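Local coordinates for protein-tyrosine-phosphatase PTP1 (Arabidopsis thaliana, PDB 6KRW) that removes phosphate from tyrosine residues of proteins, among them the MAP kinase MPK6 and, in vitro, MPK4, and with MKP1 modulates plant defence responses, at residues A[124-130]-A[194-198]. Residues are numbered along the deposited sequence.
Sequences VIQQHCP and MSVLH
Met194 lies over the C-terminal turn of helix 117-126 and the loop that follows it. This is an alpha-to-beta connection leading into the mixed sheet of the classical tyrosine phosphatase domain: helix 117-126 ends, and the chain turns into strand 131-134, which runs parallel to strand 194-200. Val124 to Gln126 are helical. His128 has positive phi (44/53) and ends the helix in a Schellman motif. The two backbone hydrogen bonds of the motif are Cys129 N to Val124 O and His128 N to Ile125 O, both 3.1 Å. The ring of His128 leads away, and its ND1 hydrogen-bonds to Leu230 O. Cys129 is then extended (-73/121). Residues 194-198 are extended throughout.

Met194 points toward the turn with chi1 and chi2 both t. Its CE reaches Val124 O at 3.3 Å, Val124 CG1 at 3.7 Å and Cys129 O at 3.1 Å. Val124 CG1 also packs on Val196 CG2 at 3.9 Å. Val124 and Cys129 touch Ile234 of strand 233-236, and Ile125 packs on Val184 of strand 178-186.

Pro130 lies level with Val196 along the backbone, with CA atoms 4.9 Å apart, and the CA-to-CB bond of Pro130 points away. Here the parallel pairing begins: Leu197 N donates to Pro130 O at 3.0 Å, and Leu197 also makes a backbone hydrogen bond with Ile132. One water donates to Ser195 O at 2.8 Å and to Pro130 O at 2.9 Å.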
# COMPACT_ATOMS: atom_id res chain seq x y z
N VAL A 124 -13.20 -1.77 -4.05
CA VAL A 124 -13.01 -0.29 -4.03
C VAL A 124 -14.33 0.39 -3.67
O VAL A 124 -14.34 1.31 -2.84
CB VAL A 124 -12.48 0.20 -5.39
CG1 VAL A 124 -12.52 1.71 -5.48
CG2 VAL A 124 -11.10 -0.34 -5.68
N ILE A 125 -15.42 -0.03 -4.32
CA ILE A 125 -16.74 0.60 -4.07
C ILE A 125 -17.19 0.27 -2.65
O ILE A 125 -17.59 1.20 -1.92
CB ILE A 125 -17.75 0.15 -5.12
CG1 ILE A 125 -17.32 0.63 -6.51
CG2 ILE A 125 -19.15 0.64 -4.76
CD1 ILE A 125 -18.16 0.07 -7.64
N GLN A 126 -17.15 -1.00 -2.26
CA GLN A 126 -17.70 -1.43 -0.95
C GLN A 126 -16.93 -0.78 0.20
O GLN A 126 -17.57 -0.43 1.20
CB GLN A 126 -17.64 -2.95 -0.84
CG GLN A 126 -18.66 -3.68 -1.72
CD GLN A 126 -18.72 -5.15 -1.43
OE1 GLN A 126 -18.04 -5.65 -0.52
NE2 GLN A 126 -19.54 -5.86 -2.19
N GLN A 127 -15.62 -0.59 0.04
CA GLN A 127 -14.77 0.01 1.10
C GLN A 127 -14.62 1.52 0.90
O GLN A 127 -13.97 2.17 1.71
CB GLN A 127 -13.41 -0.69 1.09
CG GLN A 127 -13.47 -2.18 1.40
CD GLN A 127 -14.11 -2.49 2.72
OE1 GLN A 127 -13.99 -1.70 3.66
NE2 GLN A 127 -14.79 -3.63 2.79
N HIS A 128 -15.23 2.08 -0.15
CA HIS A 128 -15.15 3.53 -0.53
C HIS A 128 -13.71 4.04 -0.42
O HIS A 128 -13.45 5.08 0.23
CB HIS A 128 -16.16 4.37 0.26
CG HIS A 128 -16.11 4.25 1.75
ND1 HIS A 128 -15.19 4.95 2.50
CD2 HIS A 128 -16.80 3.48 2.61
CE1 HIS A 128 -15.32 4.62 3.78
NE2 HIS A 128 -16.32 3.74 3.87
N CYS A 129 -12.79 3.34 -1.07
CA CYS A 129 -11.35 3.70 -1.04
C CYS A 129 -11.13 4.94 -1.88
O CYS A 129 -11.46 4.91 -3.04
CB CYS A 129 -10.49 2.57 -1.59
SG CYS A 129 -10.66 1.05 -0.63
N PRO A 130 -10.59 6.04 -1.33
CA PRO A 130 -10.41 7.26 -2.12
C PRO A 130 -9.17 7.26 -3.04
O PRO A 130 -9.11 8.09 -3.96
CB PRO A 130 -10.30 8.34 -1.04
CG PRO A 130 -9.67 7.62 0.12
CD PRO A 130 -10.35 6.27 0.11
N MET A 194 -18.49 7.28 -7.96
CA MET A 194 -17.43 7.47 -6.95
C MET A 194 -16.11 7.85 -7.62
O MET A 194 -15.73 7.22 -8.63
CB MET A 194 -17.25 6.18 -6.15
CG MET A 194 -16.12 6.23 -5.20
SD MET A 194 -16.15 4.73 -4.21
CE MET A 194 -14.41 4.45 -3.96
N SER A 195 -15.43 8.86 -7.08
CA SER A 195 -14.13 9.35 -7.61
C SER A 195 -12.99 8.68 -6.86
O SER A 195 -13.00 8.67 -5.63
CB SER A 195 -14.04 10.85 -7.52
OG SER A 195 -15.02 11.45 -8.36
N VAL A 196 -12.02 8.16 -7.60
CA VAL A 196 -10.82 7.51 -7.04
C VAL A 196 -9.59 8.11 -7.71
O VAL A 196 -9.53 8.07 -8.95
CB VAL A 196 -10.87 6.00 -7.25
CG1 VAL A 196 -9.61 5.35 -6.71
CG2 VAL A 196 -12.13 5.40 -6.64
N LEU A 197 -8.65 8.61 -6.92
CA LEU A 197 -7.34 9.02 -7.48
C LEU A 197 -6.40 7.82 -7.51
O LEU A 197 -6.13 7.20 -6.45
CB LEU A 197 -6.71 10.16 -6.67
CG LEU A 197 -5.38 10.67 -7.23
CD1 LEU A 197 -5.55 11.29 -8.61
CD2 LEU A 197 -4.75 11.66 -6.26
N HIS A 198 -5.97 7.46 -8.71
CA HIS A 198 -5.02 6.37 -9.00
C HIS A 198 -3.65 6.97 -9.22
O HIS A 198 -3.49 7.83 -10.12
CB HIS A 198 -5.53 5.54 -10.16
CG HIS A 198 -4.76 4.31 -10.47
ND1 HIS A 198 -3.64 4.29 -11.27
CD2 HIS A 198 -5.00 3.02 -10.12
CE1 HIS A 198 -3.21 3.06 -11.44
NE2 HIS A 198 -4.03 2.24 -10.70
O HOH W 1 -10.95 10.27 -4.53